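Local coordinates for protein glucose-6-phosphate dehydrogenase (Trypanosoma cruzi, PDB 5AQ1) that oxidises glucose 6-phosphate to 6-phosphogluconolactone with reduction of NADP+, the entry step of the pentose phosphate pathway, at residues B[146-151]-B[177-182]; B[172-177]-B[448-453]. All coordinates share one frame; numbering follows the deposited sequence.

Contact 1. Residues B[146-151]-B[177-182]; sequences FYLALP and LIVEKP. With NDP (NADPH dihydro-nicotinamide-adenine-dinucleotide phosphate), chain G; BG6 (6-O-phosphono-beta-D-glucopyranose), chain F.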
loop_
_atom_site.group_PDB
_atom_site.type_symbol
_atom_site.label_atom_id
_atom_site.label_comp_id
_atom_site.label_asym_id
_atom_site.label_seq_id
_atom_site.Cartn_x
_atom_site.Cartn_y
_atom_site.Cartn_z
ATOM N N PHE B 146 24.516 31.613 27.133
ATOM C CA PHE B 146 25.129 31.012 28.310
ATOM C C PHE B 146 25.228 29.507 28.112
ATOM O O PHE B 146 24.208 28.830 27.987
ATOM C CB PHE B 146 24.307 31.324 29.563
ATOM C CG PHE B 146 24.269 32.786 29.911
ATOM C CD1 PHE B 146 25.363 33.396 30.503
ATOM C CD2 PHE B 146 23.139 33.551 29.655
ATOM C CE1 PHE B 146 25.337 34.742 30.826
ATOM C CE2 PHE B 146 23.105 34.897 29.977
ATOM C CZ PHE B 146 24.206 35.494 30.562
ATOM N N TYR B 147 26.457 28.994 28.063
ATOM C CA TYR B 147 26.696 27.554 27.975
ATOM C C TYR B 147 27.002 27.017 29.372
ATOM O O TYR B 147 28.029 27.358 29.956
ATOM C CB TYR B 147 27.860 27.244 27.026
ATOM C CG TYR B 147 27.836 25.827 26.479
ATOM C CD1 TYR B 147 27.952 24.724 27.327
ATOM C CD2 TYR B 147 27.698 25.587 25.113
ATOM C CE1 TYR B 147 27.927 23.429 26.835
ATOM C CE2 TYR B 147 27.675 24.294 24.611
ATOM C CZ TYR B 147 27.787 23.221 25.479
ATOM O OH TYR B 147 27.764 21.937 24.993
ATOM N N LEU B 148 26.119 26.167 29.893
ATOM C CA LEU B 148 26.296 25.607 31.230
ATOM C C LEU B 148 26.998 24.258 31.164
ATOM O O LEU B 148 26.348 23.212 31.150
ATOM C CB LEU B 148 24.949 25.486 31.952
ATOM C CG LEU B 148 24.458 26.760 32.646
ATOM C CD1 LEU B 148 24.287 27.906 31.662
ATOM C CD2 LEU B 148 23.154 26.496 33.374
ATOM N N ALA B 149 28.328 24.294 31.120
ATOM C CA ALA B 149 29.157 23.086 31.132
ATOM C C ALA B 149 29.535 22.725 32.568
ATOM O O ALA B 149 30.713 22.694 32.921
ATOM C CB ALA B 149 30.406 23.300 30.288
ATOM N N LEU B 150 28.516 22.443 33.378
ATOM C CA LEU B 150 28.659 22.287 34.827
ATOM C C LEU B 150 28.011 20.982 35.298
ATOM O O LEU B 150 27.181 20.419 34.590
ATOM C CB LEU B 150 27.966 23.455 35.529
ATOM C CG LEU B 150 28.478 24.862 35.208
ATOM C CD1 LEU B 150 27.451 25.906 35.615
ATOM C CD2 LEU B 150 29.809 25.119 35.899
ATOM N N PRO B 151 28.370 20.508 36.509
ATOM C CA PRO B 151 27.684 19.335 37.074
ATOM C C PRO B 151 26.225 19.629 37.451
ATOM O O PRO B 151 25.883 20.785 37.698
ATOM C CB PRO B 151 28.493 19.008 38.340
ATOM C CG PRO B 151 29.726 19.841 38.282
ATOM C CD PRO B 151 29.438 21.008 37.393
ATOM N N LEU B 177 20.063 29.662 26.800
ATOM C CA LEU B 177 20.743 28.777 27.736
ATOM C C LEU B 177 20.978 27.426 27.083
ATOM O O LEU B 177 20.023 26.737 26.732
ATOM C CB LEU B 177 19.882 28.562 28.985
ATOM C CG LEU B 177 19.994 29.545 30.151
ATOM C CD1 LEU B 177 21.217 29.234 31.001
ATOM C CD2 LEU B 177 20.015 30.987 29.668
ATOM N N ILE B 178 22.239 27.044 26.926
ATOM C CA ILE B 178 22.570 25.687 26.526
ATOM C C ILE B 178 22.863 24.884 27.794
ATOM O O ILE B 178 23.739 25.246 28.584
ATOM C CB ILE B 178 23.757 25.650 25.545
ATOM C CG1 ILE B 178 23.347 26.283 24.212
ATOM C CG2 ILE B 178 24.208 24.217 25.309
ATOM C CD1 ILE B 178 24.503 26.578 23.278
ATOM N N VAL B 179 22.117 23.797 27.983
ATOM C CA VAL B 179 22.203 22.986 29.199
ATOM C C VAL B 179 22.464 21.520 28.850
ATOM O O VAL B 179 22.011 21.032 27.815
ATOM C CB VAL B 179 20.928 23.130 30.061
ATOM C CG1 VAL B 179 20.707 24.585 30.434
ATOM C CG2 VAL B 179 19.701 22.604 29.340
ATOM N N GLU B 180 23.199 20.829 29.719
ATOM C CA GLU B 180 23.652 19.463 29.459
ATOM C C GLU B 180 22.978 18.445 30.376
ATOM O O GLU B 180 22.497 18.787 31.457
ATOM C CB GLU B 180 25.168 19.378 29.641
ATOM C CG GLU B 180 25.982 20.080 28.560
ATOM C CD GLU B 180 26.185 19.244 27.301
ATOM O OE1 GLU B 180 26.048 17.998 27.353
ATOM O OE2 GLU B 180 26.511 19.847 26.255
ATOM N N LYS B 181 22.960 17.189 29.933
ATOM C CA LYS B 181 22.427 16.081 30.730
ATOM C C LYS B 181 23.428 15.756 31.847
ATOM O O LYS B 181 24.578 16.168 31.758
ATOM C CB LYS B 181 22.152 14.865 29.830
ATOM C CG LYS B 181 23.373 14.067 29.397
ATOM C CD LYS B 181 22.966 12.965 28.428
ATOM C CE LYS B 181 24.158 12.148 27.950
ATOM N NZ LYS B 181 24.587 11.107 28.925
ATOM N N PRO B 182 23.029 15.035 32.895
ATOM C CA PRO B 182 21.701 14.438 33.066
ATOM C C PRO B 182 20.601 15.438 33.400
ATOM O O PRO B 182 20.862 16.442 34.070
ATOM C CB PRO B 182 21.906 13.498 34.256
ATOM C CG PRO B 182 22.970 14.159 35.064
ATOM C CD PRO B 182 23.893 14.803 34.065
HETATM P PA NDP G . 33.452 18.350 35.227
HETATM O O1A NDP G . 33.402 17.314 36.327
HETATM O O2A NDP G . 34.697 18.471 34.368
HETATM O O5B NDP G . 33.090 19.762 35.902
HETATM C C5B NDP G . 33.041 20.937 35.101
HETATM C C4B NDP G . 33.560 22.138 35.881
HETATM O O4B NDP G . 32.598 22.465 36.888
HETATM C C3B NDP G . 34.890 21.910 36.597
HETATM O O3B NDP G . 36.021 22.367 35.850
HETATM C C2B NDP G . 34.738 22.699 37.877
HETATM O O2B NDP G . 35.220 24.025 37.684
HETATM C C1B NDP G . 33.242 22.741 38.135
HETATM N N9A NDP G . 32.880 21.750 39.182
HETATM C C8A NDP G . 33.208 20.437 39.218
HETATM N N7A NDP G . 32.709 19.845 40.334
HETATM C C5A NDP G . 32.051 20.791 41.028
HETATM C C6A NDP G . 31.289 20.855 42.294
HETATM N N6A NDP G . 31.135 19.744 43.054
HETATM N N1A NDP G . 30.755 22.050 42.659
HETATM C C2A NDP G . 30.902 23.163 41.910
HETATM N N3A NDP G . 31.584 23.169 40.747
HETATM C C4A NDP G . 32.167 22.043 40.267
HETATM O O3 NDP G . 32.152 18.188 34.286
HETATM P PN NDP G . 32.240 17.865 32.709
HETATM O O1N NDP G . 32.944 18.980 31.976
HETATM O O2N NDP G . 32.727 16.442 32.548
HETATM O O5D NDP G . 30.685 17.917 32.300
HETATM C C5D NDP G . 29.932 19.127 32.348
HETATM C C4D NDP G . 28.461 18.815 32.099
HETATM O O4D NDP G . 28.298 18.215 30.808
HETATM C C3D NDP G . 27.926 17.820 33.114
HETATM O O3D NDP G . 26.599 18.182 33.509
HETATM C C2D NDP G . 27.924 16.492 32.383
HETATM O O2D NDP G . 26.920 15.601 32.891
HETATM C C1D NDP G . 27.708 16.914 30.930
HETATM N N1N NDP G . 28.274 15.934 29.988
HETATM C C2N NDP G . 29.591 15.919 29.725
HETATM C C3N NDP G . 30.153 14.998 28.846
HETATM C C7N NDP G . 31.629 15.006 28.565
HETATM O O7N NDP G . 32.010 14.711 27.443
HETATM N N7N NDP G . 32.500 15.323 29.527
HETATM C C4N NDP G . 29.291 13.973 28.148
HETATM C C5N NDP G . 27.886 14.096 28.521
HETATM C C6N NDP G . 27.439 15.061 29.413
HETATM P P2B NDP G . 35.696 24.977 38.892
HETATM O O1X NDP G . 36.054 24.057 40.034
HETATM O O2X NDP G . 36.884 25.679 38.275
HETATM O O3X NDP G . 34.503 25.861 39.175
HETATM C C1 BG6 F . 27.879 10.744 26.447
HETATM C C2 BG6 F . 27.736 9.628 27.479
HETATM O O1 BG6 F . 26.675 11.518 26.380
HETATM O O5 BG6 F . 28.144 10.178 25.160
HETATM C C3 BG6 F . 28.997 8.780 27.488
HETATM O O2 BG6 F . 27.501 10.176 28.780
HETATM C C4 BG6 F . 29.232 8.249 26.083
HETATM O O3 BG6 F . 28.893 7.689 28.408
HETATM C C5 BG6 F . 29.354 9.416 25.113
HETATM O O4 BG6 F . 30.414 7.447 26.068
HETATM C C6 BG6 F . 29.623 8.932 23.691
HETATM O O6 BG6 F . 29.545 10.017 22.766
HETATM P P BG6 F . 30.119 9.846 21.273
HETATM O O1P BG6 F . 29.417 8.624 20.728
HETATM O O2P BG6 F . 29.722 11.113 20.569
HETATM O O3P BG6 F . 31.605 9.679 21.486
#

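Contact 2. Residues B[172-177]-B[448-453]; sequences LGWVRL and EALLGN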
loop_
_atom_site.group_PDB
_atom_site.type_symbol
_atom_site.label_atom_id
_atom_site.label_comp_id
_atom_site.label_asym_id
_atom_site.label_seq_id
_atom_site.Cartn_x
_atom_site.Cartn_y
_atom_site.Cartn_z
ATOM N N LEU B 172 17.051 44.860 23.973
ATOM C CA LEU B 172 18.469 44.982 23.652
ATOM C C LEU B 172 19.145 43.681 23.198
ATOM O O LEU B 172 20.342 43.681 22.904
ATOM C CB LEU B 172 19.214 45.555 24.862
ATOM C CG LEU B 172 18.784 46.954 25.313
ATOM C CD1 LEU B 172 19.648 47.397 26.479
ATOM C CD2 LEU B 172 18.872 47.962 24.177
ATOM N N GLY B 173 18.394 42.583 23.137
ATOM C CA GLY B 173 18.937 41.302 22.670
ATOM C C GLY B 173 18.303 40.114 23.356
ATOM O O GLY B 173 17.573 40.272 24.333
ATOM N N TRP B 174 18.586 38.919 22.843
ATOM C CA TRP B 174 18.044 37.687 23.421
ATOM C C TRP B 174 19.014 37.035 24.401
ATOM O O TRP B 174 20.204 37.350 24.421
ATOM C CB TRP B 174 17.617 36.673 22.340
ATOM C CG TRP B 174 18.577 36.447 21.186
ATOM C CD1 TRP B 174 18.414 36.878 19.900
ATOM C CD2 TRP B 174 19.815 35.709 21.205
ATOM N NE1 TRP B 174 19.470 36.467 19.122
ATOM C CE2 TRP B 174 20.345 35.751 19.897
ATOM C CE3 TRP B 174 20.529 35.030 22.199
ATOM C CZ2 TRP B 174 21.563 35.143 19.558
ATOM C CZ3 TRP B 174 21.738 34.421 21.859
ATOM C CH2 TRP B 174 22.239 34.485 20.549
ATOM N N VAL B 175 18.478 36.142 25.227
ATOM C CA VAL B 175 19.280 35.284 26.087
ATOM C C VAL B 175 18.918 33.831 25.802
ATOM O O VAL B 175 17.742 33.478 25.772
ATOM C CB VAL B 175 19.038 35.570 27.577
ATOM C CG1 VAL B 175 19.974 34.727 28.435
ATOM C CG2 VAL B 175 19.229 37.047 27.878
ATOM N N ARG B 176 19.932 33.000 25.587
ATOM C CA ARG B 176 19.727 31.575 25.362
ATOM C C ARG B 176 20.624 30.749 26.277
ATOM O O ARG B 176 21.782 31.103 26.509
ATOM C CB ARG B 176 19.967 31.224 23.892
ATOM C CG ARG B 176 18.866 31.742 22.981
ATOM C CD ARG B 176 19.222 31.654 21.508
ATOM N NE ARG B 176 18.303 32.463 20.709
ATOM C CZ ARG B 176 18.519 32.865 19.457
ATOM N NH1 ARG B 176 19.635 32.539 18.809
ATOM N NH2 ARG B 176 17.606 33.612 18.843
ATOM N N LEU B 177 20.063 29.662 26.800
ATOM C CA LEU B 177 20.743 28.777 27.736
ATOM C C LEU B 177 20.978 27.426 27.083
ATOM O O LEU B 177 20.023 26.737 26.732
ATOM C CB LEU B 177 19.882 28.562 28.985
ATOM C CG LEU B 177 19.994 29.545 30.151
ATOM C CD1 LEU B 177 21.217 29.234 31.001
ATOM C CD2 LEU B 177 20.015 30.987 29.668
ATOM N N GLU B 448 23.284 26.244 15.548
ATOM C CA GLU B 448 21.827 26.285 15.487
ATOM C C GLU B 448 21.209 27.034 16.681
ATOM O O GLU B 448 20.171 27.685 16.535
ATOM C CB GLU B 448 21.263 24.865 15.372
ATOM C CG GLU B 448 21.520 24.234 14.011
ATOM C CD GLU B 448 21.375 22.725 14.008
ATOM O OE1 GLU B 448 20.623 22.189 14.848
ATOM O OE2 GLU B 448 22.015 22.065 13.158
ATOM N N ALA B 449 21.848 26.944 17.847
ATOM C CA ALA B 449 21.440 27.730 19.016
ATOM C C ALA B 449 21.613 29.231 18.765
ATOM O O ALA B 449 20.771 30.032 19.171
ATOM C CB ALA B 449 22.226 27.307 20.247
ATOM N N LEU B 450 22.697 29.603 18.086
ATOM C CA LEU B 450 22.936 31.000 17.727
ATOM C C LEU B 450 21.941 31.504 16.691
ATOM O O LEU B 450 21.563 32.673 16.711
ATOM C CB LEU B 450 24.363 31.191 17.204
ATOM C CG LEU B 450 25.476 31.022 18.244
ATOM C CD1 LEU B 450 26.830 30.900 17.563
ATOM C CD2 LEU B 450 25.474 32.175 19.238
ATOM N N LEU B 451 21.526 30.626 15.781
ATOM C CA LEU B 451 20.503 30.978 14.798
ATOM C C LEU B 451 19.098 30.997 15.402
ATOM O O LEU B 451 18.183 31.564 14.814
ATOM C CB LEU B 451 20.547 30.022 13.602
ATOM C CG LEU B 451 21.786 30.113 12.703
ATOM C CD1 LEU B 451 21.721 29.043 11.619
ATOM C CD2 LEU B 451 21.948 31.499 12.088
ATOM N N GLY B 452 18.923 30.371 16.563
ATOM C CA GLY B 452 17.633 30.359 17.248
ATOM C C GLY B 452 16.720 29.231 16.802
ATOM O O GLY B 452 15.521 29.263 17.079
ATOM N N ASN B 453 17.296 28.229 16.132
ATOM C CA ASN B 453 16.565 27.064 15.663
ATOM C C ASN B 453 16.582 25.957 16.716
ATOM O O ASN B 453 17.623 25.354 16.981
ATOM C CB ASN B 453 17.175 26.557 14.354
ATOM C CG ASN B 453 16.455 25.344 13.793
ATOM O OD1 ASN B 453 15.448 24.893 14.335
ATOM N ND2 ASN B 453 16.976 24.809 12.697
#

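Contact 1. Residues B[146-151]-B[177-182]
Tyr147 is joined by a buried side-chain bond to Glu180, two residues past Ile178, the strand partner of Tyr147: the tyrosine OH donates to OE2 of Glu180 over 2.7 Å, nearly along the carboxylate's C-O axis. Ring and carboxylate planes lie 21° apart. The ring reaches the glutamate because chi1 of -158° turns CG away from the backbone N and across Ile178, whose CG2 makes a CH-pi contact 3.7 Å from the ring centroid.

Beneath these side chains the parallel strands 143-148 and 175-179 pair directly. Phe146 O accepts from Ile178 N at 2.9 Å, and Leu148 N returns a bond of the same length to Ile178 O, so both polar backbone atoms of Ile178 are used on one neighbour. On the other sheet face, CD1 of Leu177 touches both CD1 of Leu148 and, at 4.0 Å, CB of Phe146, while helix 155-165, the crossover between the strands, covers Phe146, Leu148 and Val179.

Past the strand ends both chains turn to the ligands. Leu150 O accepts from NADPH O3D at 2.6 Å, Lys181 O accepts from O2D at 2.7 Å, and Lys181 NZ reaches glucose-6-phosphate O2 at 3.1 Å. OE2 of Glu180 is also hydrogen-bonded to Tyr442 OH, and OE1 of Glu180 lies 3.8 Å from NADPH C6N; the two bonds probably stabilise the negative charge and hold the carboxylate beside the nicotinamide.

Contact 2. Residues B[172-177]-B[448-453]
The guanidinium of Arg176 is sandwiched between the Trp174 indole and the backbone of Gly452: CA of Gly452 sits 3.2 Å above one face, offset toward the rim, and the indole covers the opposite face, with CE2 3.3 Å from the guanidinium plane. CZ of Arg176 in turn stands over the centre of the indole ring. At the guanidinium's edge, near its plane, lies Leu450 O.

Arg176 is extended from CG to NE, which carries NH1 to the end of helix 441-451. NH1 donates to Ala449 O over 2.8 Å, in the carbonyl plane but 31° out of its own guanidinium plane, and the bond is bent, with 132° at the hydrogen. A second, weak bond runs from NH1 to Leu450 O at 2.9 Å. The positive group thus meets the C-terminal carbonyls, where it probably offsets the partial negative charge of the helix dipole. The indole reaches the same turn: its CH2 approaches CD2 of Leu450 at 4.2 Å, the two side chains crossing at about a right angle.

Gly452, with positive phi, is the C-prime residue of a Schellman motif, its N bonding weakly to Ala449 O and Asn453 N bonding to Glu448 O; the arrangement is a Schellman helix end whose last carbonyls accept bonds from an arginine of the neighbouring sheet strand.

In the fold
Contacts 1 and 2 lie about 15 Å apart, centre to centre, and share strand 175-179, with Leu177 belonging to both. Along the chain their segments alternate, in the order 146-151, 172-177, 177-182 and 448-453. Contact 1 is local, joining neighbouring strands of the six-stranded parallel Rossmann-type sheet through one beta-alpha-beta unit; contact 2 spans 270 intervening residues. They touch directly: Phe146 N probably bonds to Arg176 O, and Ile178 CD1 packs on Ala449 CB. Helix 441-451, from the C-terminal part of the chain, runs over the face of strands 143-148 and 175-179 that bears Tyr147 and Ile178, its C-terminal end meeting Arg176, while the far end of strand 175-179 leads to the cofactor and sugar phosphate.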